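Galectin 2 (Gallus gallus, PDB 2YMZ) probably binds carbohydrates, presumably beta-galactosides as other galectins do, as a lectin with a beta-sandwich fold. Local coordinates at residues Glu28-Asn33 against Phe45-Asn50; Ser52-Asn57 against Lys71-Tyr76. One frame throughout, in Å; residues are numbered along the deposited sequence.

Interaction 1: Glu28-Asn33 against Phe45-Asn50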
ATOM      1  N   GLU A  28      19.767   2.387  -7.138  1.00 19.33           N
ATOM      2  CA  GLU A  28      20.677   1.303  -7.419  1.00 21.25           C
ATOM      3  C   GLU A  28      19.956  -0.017  -7.278  1.00 17.23           C
ATOM      4  O   GLU A  28      20.442  -0.958  -7.767  1.00 17.07           O
ATOM      5  CB  GLU A  28      21.909   1.230  -6.488  1.00 26.24           C
ATOM      6  CG  GLU A  28      22.953   2.302  -6.898  1.00 33.35           C
ATOM      7  CD  GLU A  28      24.323   2.150  -6.228  1.00 39.07           C
ATOM      8  OE1 GLU A  28      24.648   1.107  -5.558  1.00 34.06           O
ATOM      9  OE2 GLU A  28      25.115   3.119  -6.396  1.00 41.78           O
ATOM     10  N   SER A  29      18.842  -0.063  -6.513  1.00 18.38           N
ATOM     11  CA  SER A  29      18.111  -1.335  -6.444  1.00 16.48           C
ATOM     12  C   SER A  29      16.748  -1.063  -5.788  1.00 17.27           C
ATOM     13  O   SER A  29      16.521   0.027  -5.298  1.00 18.16           O
ATOM     14  CB  SER A  29      18.883  -2.345  -5.567  1.00 20.44           C
ATOM     15  OG  SER A  29      18.776  -1.995  -4.230  1.00 24.28           O
ATOM     16  N   PHE A  30      15.829  -2.043  -5.832  1.00 17.12           N
ATOM     17  CA  PHE A  30      14.620  -1.890  -5.027  1.00 18.00           C
ATOM     18  C   PHE A  30      14.240  -3.343  -4.670  1.00 16.21           C
ATOM     19  O   PHE A  30      14.772  -4.292  -5.240  1.00 15.96           O
ATOM     20  CB  PHE A  30      13.499  -1.130  -5.781  1.00 18.15           C
ATOM     21  CG  PHE A  30      12.986  -1.843  -7.020  1.00 17.29           C
ATOM     22  CD1 PHE A  30      11.865  -2.722  -6.951  1.00 20.12           C
ATOM     23  CD2 PHE A  30      13.544  -1.532  -8.268  1.00 20.88           C
ATOM     24  CE1 PHE A  30      11.342  -3.256  -8.123  1.00 22.64           C
ATOM     25  CE2 PHE A  30      13.068  -2.120  -9.404  1.00 19.97           C
ATOM     26  CZ  PHE A  30      11.964  -3.000  -9.344  1.00 21.21           C
ATOM     27  N   ALA A  31      13.327  -3.520  -3.691  1.00 16.20           N
ATOM     28  CA  ALA A  31      12.973  -4.892  -3.366  1.00 15.60           C
ATOM     29  C   ALA A  31      11.463  -4.935  -3.012  1.00 14.19           C
ATOM     30  O   ALA A  31      10.919  -3.999  -2.447  1.00 16.14           O
ATOM     31  CB  ALA A  31      13.762  -5.398  -2.173  1.00 16.51           C
ATOM     32  N   ILE A  32      10.872  -6.024  -3.392  1.00 15.78           N
ATOM     33  CA  ILE A  32       9.446  -6.299  -3.056  1.00 15.57           C
ATOM     34  C   ILE A  32       9.642  -7.553  -2.168  1.00 14.81           C
ATOM     35  O   ILE A  32      10.201  -8.610  -2.609  1.00 16.70           O
ATOM     36  CB  ILE A  32       8.687  -6.683  -4.326  1.00 17.45           C
ATOM     37  CG1 ILE A  32       8.489  -5.445  -5.202  1.00 21.08           C
ATOM     38  CG2 ILE A  32       7.302  -7.256  -3.991  1.00 20.60           C
ATOM     39  CD1 ILE A  32       8.027  -5.727  -6.623  1.00 22.25           C
ATOM     40  N   ASN A  33       9.170  -7.446  -0.911  1.00 16.97           N
ATOM     41  CA  ASN A  33       9.340  -8.523   0.097  1.00 16.40           C
ATOM     42  C   ASN A  33       7.937  -9.033   0.565  1.00 16.54           C
ATOM     43  O   ASN A  33       7.149  -8.249   0.989  1.00 16.56           O
ATOM     44  CB  ASN A  33      10.041  -7.946   1.277  1.00 18.04           C
ATOM     45  CG  ASN A  33      11.516  -7.583   0.930  1.00 17.38           C
ATOM     46  OD1 ASN A  33      12.169  -8.389   0.337  1.00 20.59           O
ATOM     47  ND2 ASN A  33      11.977  -6.443   1.301  1.00 18.64           N
ATOM     48  N   PHE A  45      12.332 -10.114  -3.812  1.00 17.84           N
ATOM     49  CA  PHE A  45      12.549  -9.960  -5.257  1.00 15.73           C
ATOM     50  C   PHE A  45      13.287  -8.648  -5.353  1.00 14.11           C
ATOM     51  O   PHE A  45      12.744  -7.564  -5.040  1.00 14.13           O
ATOM     52  CB  PHE A  45      11.154  -9.801  -5.903  1.00 16.55           C
ATOM     53  CG  PHE A  45      11.193  -9.456  -7.362  1.00 15.57           C
ATOM     54  CD1 PHE A  45      11.388 -10.454  -8.294  1.00 16.28           C
ATOM     55  CD2 PHE A  45      11.000  -8.115  -7.765  1.00 15.93           C
ATOM     56  CE1 PHE A  45      11.438 -10.134  -9.661  1.00 16.56           C
ATOM     57  CE2 PHE A  45      11.017  -7.791  -9.131  1.00 17.59           C
ATOM     58  CZ  PHE A  45      11.280  -8.799 -10.039  1.00 16.36           C
ATOM     59  N   ASN A  46      14.555  -8.712  -5.808  1.00 15.19           N
ATOM     60  CA  ASN A  46      15.373  -7.543  -5.649  1.00 15.04           C
ATOM     61  C   ASN A  46      16.204  -7.269  -6.939  1.00 15.49           C
ATOM     62  O   ASN A  46      17.286  -7.849  -7.143  1.00 16.67           O
ATOM     63  CB  ASN A  46      16.377  -7.906  -4.516  1.00 16.71           C
ATOM     64  CG  ASN A  46      17.477  -6.838  -4.280  1.00 19.15           C
ATOM     65  OD1 ASN A  46      18.552  -7.234  -3.785  1.00 21.99           O
ATOM     66  ND2 ASN A  46      17.222  -5.572  -4.460  1.00 18.11           N
ATOM     67  N   PRO A  47      15.643  -6.468  -7.857  1.00 15.93           N
ATOM     68  CA  PRO A  47      16.443  -6.085  -9.018  1.00 15.28           C
ATOM     69  C   PRO A  47      17.596  -5.184  -8.599  1.00 15.01           C
ATOM     70  O   PRO A  47      17.412  -4.245  -7.852  1.00 15.54           O
ATOM     71  CB  PRO A  47      15.455  -5.233  -9.814  1.00 14.67           C
ATOM     72  CG  PRO A  47      14.062  -5.783  -9.501  1.00 16.30           C
ATOM     73  CD  PRO A  47      14.220  -6.083  -7.986  1.00 14.87           C
ATOM     74  N   ARG A  48      18.779  -5.511  -9.082  1.00 16.01           N
ATOM     75  CA  ARG A  48      19.991  -4.769  -8.701  1.00 16.10           C
ATOM     76  C   ARG A  48      20.628  -4.204  -9.995  1.00 15.14           C
ATOM     77  O   ARG A  48      21.026  -4.964 -10.886  1.00 17.01           O
ATOM     78  CB  ARG A  48      20.945  -5.741  -8.047  1.00 18.65           C
ATOM     79  CG  ARG A  48      20.416  -5.957  -6.582  1.00 21.67           C
ATOM     80  CD  ARG A  48      21.452  -6.430  -5.586  1.00 25.41           C
ATOM     81  NE  ARG A  48      22.711  -5.736  -5.715  1.00 20.83           N
ATOM     82  CZ  ARG A  48      23.194  -4.757  -4.929  1.00 24.71           C
ATOM     83  NH1 ARG A  48      22.499  -4.313  -3.885  1.00 22.16           N
ATOM     84  NH2 ARG A  48      24.422  -4.215  -5.233  1.00 26.55           N
ATOM     85  N   PHE A  49      20.698  -2.891 -10.040  1.00 16.47           N
ATOM     86  CA  PHE A  49      21.100  -2.219 -11.297  1.00 19.00           C
ATOM     87  C   PHE A  49      22.622  -2.354 -11.463  1.00 19.26           C
ATOM     88  O   PHE A  49      23.062  -2.583 -12.566  1.00 18.22           O
ATOM     89  CB  PHE A  49      20.704  -0.743 -11.288  1.00 19.13           C
ATOM     90  CG  PHE A  49      19.247  -0.553 -11.644  1.00 20.17           C
ATOM     91  CD1 PHE A  49      18.882  -0.432 -12.979  1.00 20.45           C
ATOM     92  CD2 PHE A  49      18.293  -0.511 -10.653  1.00 19.34           C
ATOM     93  CE1 PHE A  49      17.559  -0.303 -13.318  1.00 19.41           C
ATOM     94  CE2 PHE A  49      16.916  -0.343 -10.975  1.00 21.56           C
ATOM     95  CZ  PHE A  49      16.584  -0.226 -12.326  1.00 19.75           C
ATOM     96  N   ASN A  50      23.366  -2.422 -10.366  1.00 20.94           N
ATOM     97  CA  ASN A  50      24.881  -2.367 -10.499  1.00 22.64           C
ATOM     98  C   ASN A  50      25.355  -3.607 -11.204  1.00 21.98           C
ATOM     99  O   ASN A  50      26.252  -3.567 -12.045  1.00 22.82           O
ATOM    100  CB  ASN A  50      25.546  -2.367  -9.094  1.00 25.09           C
ATOM    101  CG  ASN A  50      25.375  -1.063  -8.362  1.00 28.09           C
ATOM    102  OD1 ASN A  50      24.877  -0.092  -8.905  1.00 25.44           O
ATOM    103  ND2 ASN A  50      25.806  -1.039  -7.087  1.00 30.68           N
TER
HETATM  104  O   HOH W   1      22.714  -2.609  -7.451  1.00 24.21           O
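The beta hairpin of strands 30-34 and 40-48 is tied at Ile32 and Phe45, an antiparallel hydrogen-bonded pair and an instructive case of how a strand copes with a proline. Ile32 N donates to Phe45 O, and Phe45 N returns a bond to Ile32 O, both at 2.9 Å. Two residues further along, the matching position on strand 40-48 is Pro47, which has no N-H to offer Phe30 O. The side chain of Asn46 makes good the loss: its ND2 reaches Phe30 O at 2.9 Å, with the oxygen almost in the amide plane but the nitrogen well above the carbonyl plane. In the other direction, Phe30 N gives Pro47 O only a weak bond of 3.4 Å. On the side facing the second sheet, with CG between the backbone N and the carbonyl carbon (chi1 64°), the Phe30 ring presents one face to Pro47, whose CG lies over it in a CH-pi contact, 3.5 Å from Phe30 CZ. Ile32 and Phe45 lie side by side on this same face, and Ile23 and Ile19 of strand 16-23 meet Phe30 and Ile32 from across the sandwich. Where the strands run out, Phe49 N binds Glu28 O at 3.0 Å, and Asn50 ND2 meets Glu28 OE1 at 2.9 Å from above the carboxylate plane. Arg48, on the outer face with Asn46, is salt-bridged to Glu51. His44, Asn46, Pro47 and Arg48 fit the H-x-N-P-R signature of galectins, and the face carrying Asn46 and Arg48 is consistent with their galactoside-binding surface.

Interaction 2: Ser52-Asn57 against Lys71-Tyr76; sequences SVIVCN and KHFNFY
With CG anti to the backbone N (chi1 -170°), Phe73 holds its ring against the start of strand 53-60, and Ser52 CA sits over one face, 4.1 Å from the centroid of the Phe73 ring, as a CH-pi contact. Lys71 needs a folded chain instead: turns at chi2 (-76°) and chi3 (-50°) curl it back past Val53, whose CG2 lies 3.9 Å from Lys71 CD. Lys71 NZ then donates to Ser52 O at 3.1 Å from above the carbonyl plane, and Glu51 O offers it a weak second acceptor. Ser52 and Val53 both face Arg48, forming a G1 beta bulge, so the irregular entrance to this strand of the galectin sandwich is what the loop after strand 63-70 packs against. A water joins the two segments, 2.9 Å from Ser52 OG and donating to Lys71 O. Deeper in, Phe75 CD2 approaches the opposite face of the Phe73 ring, near its rim, while Ile54 CD1 touches the Phe75 edge at CE2, 3.8 Å away, the two side chains crossing at about a right angle. Ile54 CD1 also lies 3.4 Å from His72 O, a buried carbonyl oxygen without a polar partner in the model.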
ATOM      1  N   SER A  52      23.240  -5.664 -12.801  1.00 19.50           N
ATOM      2  CA  SER A  52      22.248  -5.955 -13.866  1.00 21.45           C
ATOM      3  C   SER A  52      21.652  -7.363 -13.699  1.00 17.86           C
ATOM      4  O   SER A  52      21.754  -8.224 -14.568  1.00 17.22           O
ATOM      5  CB  SER A  52      22.903  -5.794 -15.282  1.00 24.31           C
ATOM      6  OG  SER A  52      21.856  -5.822 -16.236  1.00 28.94           O
ATOM      7  N   VAL A  53      21.066  -7.659 -12.525  1.00 17.55           N
ATOM      8  CA  VAL A  53      20.600  -9.021 -12.274  1.00 15.32           C
ATOM      9  C   VAL A  53      19.367  -8.898 -11.309  1.00 16.20           C
ATOM     10  O   VAL A  53      19.305  -7.942 -10.496  1.00 15.91           O
ATOM     11  CB  VAL A  53      21.722  -9.879 -11.558  1.00 18.14           C
ATOM     12  CG1 VAL A  53      22.155  -9.210 -10.263  1.00 20.77           C
ATOM     13  CG2 VAL A  53      21.277 -11.345 -11.295  1.00 22.24           C
ATOM     14  N   ILE A  54      18.429  -9.859 -11.414  1.00 17.49           N
ATOM     15  CA  ILE A  54      17.355  -9.878 -10.438  1.00 16.57           C
ATOM     16  C   ILE A  54      17.736 -10.964  -9.451  1.00 15.64           C
ATOM     17  O   ILE A  54      17.924 -12.146  -9.828  1.00 18.68           O
ATOM     18  CB  ILE A  54      16.028 -10.282 -11.128  1.00 17.55           C
ATOM     19  CG1 ILE A  54      15.695  -9.198 -12.200  1.00 20.62           C
ATOM     20  CG2 ILE A  54      14.889 -10.467 -10.068  1.00 18.53           C
ATOM     21  CD1 ILE A  54      14.568  -9.585 -13.141  1.00 20.90           C
ATOM     22  N   VAL A  55      17.817 -10.607  -8.193  1.00 17.05           N
ATOM     23  CA  VAL A  55      18.134 -11.604  -7.169  1.00 15.63           C
ATOM     24  C   VAL A  55      16.845 -11.889  -6.415  1.00 16.98           C
ATOM     25  O   VAL A  55      16.177 -10.930  -6.012  1.00 17.59           O
ATOM     26  CB  VAL A  55      19.083 -11.036  -6.149  1.00 18.04           C
ATOM     27  CG1 VAL A  55      19.571 -12.097  -5.121  1.00 17.83           C
ATOM     28  CG2 VAL A  55      20.351 -10.612  -6.930  1.00 17.45           C
ATOM     29  N   CYS A  56      16.541 -13.160  -6.264  1.00 16.86           N
ATOM     30  CA  CYS A  56      15.443 -13.586  -5.381  1.00 16.37           C
ATOM     31  C   CYS A  56      16.049 -14.386  -4.237  1.00 17.48           C
ATOM     32  O   CYS A  56      17.006 -15.194  -4.428  1.00 18.14           O
ATOM     33  CB  CYS A  56      14.448 -14.454  -6.140  1.00 19.35           C
ATOM     34  SG  CYS A  56      13.525 -13.492  -7.386  1.00 21.75           S
ATOM     35  N   ASN A  57      15.434 -14.233  -3.085  1.00 17.59           N
ATOM     36  CA  ASN A  57      15.880 -15.045  -1.911  1.00 17.84           C
ATOM     37  C   ASN A  57      14.701 -15.197  -0.913  1.00 20.67           C
ATOM     38  O   ASN A  57      13.643 -14.548  -1.069  1.00 18.88           O
ATOM     39  CB  ASN A  57      17.058 -14.391  -1.154  1.00 19.59           C
ATOM     40  CG  ASN A  57      17.959 -15.425  -0.421  1.00 22.80           C
ATOM     41  OD1 ASN A  57      17.614 -16.581  -0.268  1.00 21.79           O
ATOM     42  ND2 ASN A  57      19.127 -14.995   0.023  1.00 19.30           N
ATOM     43  N   LYS A  71      19.498 -13.180 -14.980  1.00 19.77           N
ATOM     44  CA  LYS A  71      20.254 -12.155 -15.679  1.00 23.53           C
ATOM     45  C   LYS A  71      19.416 -11.457 -16.760  1.00 21.36           C
ATOM     46  O   LYS A  71      19.870 -10.512 -17.376  1.00 24.34           O
ATOM     47  CB  LYS A  71      21.524 -12.755 -16.287  1.00 26.97           C
ATOM     48  CG  LYS A  71      22.505 -13.082 -15.180  1.00 30.21           C
ATOM     49  CD  LYS A  71      23.132 -11.776 -14.711  1.00 38.20           C
ATOM     50  CE  LYS A  71      23.670 -10.896 -15.857  1.00 40.23           C
ATOM     51  NZ  LYS A  71      24.350  -9.635 -15.407  1.00 35.77           N
ATOM     52  N   HIS A  72      18.136 -11.850 -16.838  1.00 23.99           N
ATOM     53  CA  HIS A  72      17.200 -11.212 -17.791  1.00 25.15           C
ATOM     54  C   HIS A  72      16.727  -9.928 -17.143  1.00 23.56           C
ATOM     55  O   HIS A  72      15.755  -9.912 -16.345  1.00 28.85           O
ATOM     56  CB  HIS A  72      15.994 -12.140 -18.107  1.00 26.76           C
ATOM     57  CG  HIS A  72      15.164 -11.649 -19.255  1.00 36.26           C
ATOM     58  ND1 HIS A  72      15.193 -12.248 -20.501  1.00 41.07           N
ATOM     59  CD2 HIS A  72      14.348 -10.572 -19.378  1.00 40.96           C
ATOM     60  CE1 HIS A  72      14.382 -11.603 -21.322  1.00 45.08           C
ATOM     61  NE2 HIS A  72      13.861 -10.577 -20.670  1.00 39.25           N
ATOM     62  N   PHE A  73      17.405  -8.826 -17.434  1.00 22.77           N
ATOM     63  CA  PHE A  73      17.248  -7.592 -16.637  1.00 22.53           C
ATOM     64  C   PHE A  73      16.953  -6.444 -17.588  1.00 27.43           C
ATOM     65  O   PHE A  73      17.851  -5.882 -18.240  1.00 37.74           O
ATOM     66  CB  PHE A  73      18.574  -7.199 -15.955  1.00 19.89           C
ATOM     67  CG  PHE A  73      18.422  -6.124 -14.958  1.00 18.07           C
ATOM     68  CD1 PHE A  73      18.526  -4.777 -15.308  1.00 17.76           C
ATOM     69  CD2 PHE A  73      18.156  -6.445 -13.628  1.00 18.28           C
ATOM     70  CE1 PHE A  73      18.389  -3.751 -14.379  1.00 16.60           C
ATOM     71  CE2 PHE A  73      18.025  -5.407 -12.698  1.00 16.77           C
ATOM     72  CZ  PHE A  73      18.140  -4.061 -13.049  1.00 18.85           C
ATOM     73  N   ASN A  74      15.714  -6.117 -17.675  1.00 26.56           N
ATOM     74  CA  ASN A  74      15.248  -5.034 -18.542  1.00 33.86           C
ATOM     75  C   ASN A  74      14.477  -4.077 -17.652  1.00 29.83           C
ATOM     76  O   ASN A  74      13.237  -3.918 -17.788  1.00 34.52           O
ATOM     77  CB  ASN A  74      14.277  -5.548 -19.618  1.00 28.99           C
ATOM     78  CG  ASN A  74      14.994  -6.019 -20.879  1.00 37.51           C
ATOM     79  OD1 ASN A  74      16.040  -5.506 -21.235  1.00 41.15           O
ATOM     80  ND2 ASN A  74      14.468  -7.057 -21.503  1.00 39.67           N
ATOM     81  N   PHE A  75      15.199  -3.473 -16.735  1.00 23.02           N
ATOM     82  CA  PHE A  75      14.592  -2.464 -15.896  1.00 21.67           C
ATOM     83  C   PHE A  75      15.384  -1.281 -16.201  1.00 19.33           C
ATOM     84  O   PHE A  75      16.599  -1.364 -16.463  1.00 21.80           O
ATOM     85  CB  PHE A  75      14.689  -2.791 -14.395  1.00 19.65           C
ATOM     86  CG  PHE A  75      13.668  -3.820 -13.883  1.00 22.64           C
ATOM     87  CD1 PHE A  75      12.326  -3.465 -13.770  1.00 23.82           C
ATOM     88  CD2 PHE A  75      14.057  -5.103 -13.535  1.00 23.59           C
ATOM     89  CE1 PHE A  75      11.367  -4.387 -13.260  1.00 25.70           C
ATOM     90  CE2 PHE A  75      13.108  -6.053 -13.040  1.00 24.26           C
ATOM     91  CZ  PHE A  75      11.779  -5.675 -12.882  1.00 24.41           C
ATOM     92  N   TYR A  76      14.762  -0.144 -16.091  1.00 20.62           N
ATOM     93  CA  TYR A  76      15.421   1.123 -16.409  1.00 20.90           C
ATOM     94  C   TYR A  76      15.230   2.137 -15.351  1.00 19.24           C
ATOM     95  O   TYR A  76      14.100   2.387 -14.888  1.00 21.00           O
ATOM     96  CB  TYR A  76      14.822   1.670 -17.747  1.00 24.32           C
ATOM     97  CG  TYR A  76      14.993   0.624 -18.803  1.00 25.57           C
ATOM     98  CD1 TYR A  76      16.155   0.555 -19.554  1.00 29.39           C
ATOM     99  CD2 TYR A  76      14.036  -0.369 -18.993  1.00 28.32           C
ATOM    100  CE1 TYR A  76      16.339  -0.421 -20.491  1.00 29.34           C
ATOM    101  CE2 TYR A  76      14.227  -1.367 -19.888  1.00 28.00           C
ATOM    102  CZ  TYR A  76      15.360  -1.386 -20.645  1.00 28.82           C
ATOM    103  OH  TYR A  76      15.513  -2.414 -21.534  1.00 32.61           O
TER
HETATM  104  O   HOH W   2      21.822  -8.434 -17.449  1.00 35.25           O

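Along the chain the two contacts come in series, interaction 1 closing before interaction 2 opens, and their centres lie 8 Å apart on the same side of the chain's centre. Strands 40-48 and 53-60, neighbours in one antiparallel sheet, connect them directly: Asn46 N lies 2.8 Å from Val55 O and Arg48 N 2.9 Å from Val53 O, both probable hydrogen bonds. Phe45 packs on Ile54 in the interior, and nearer the margin Phe49 meets Phe73 edge-to-face. The hairpin of 28-33 with 45-50 is thus extended by a further strand, whose beginning the 71-76 loop covers, so that side chains of hairpin and loop meet in one cluster at this end of the galectin sandwich.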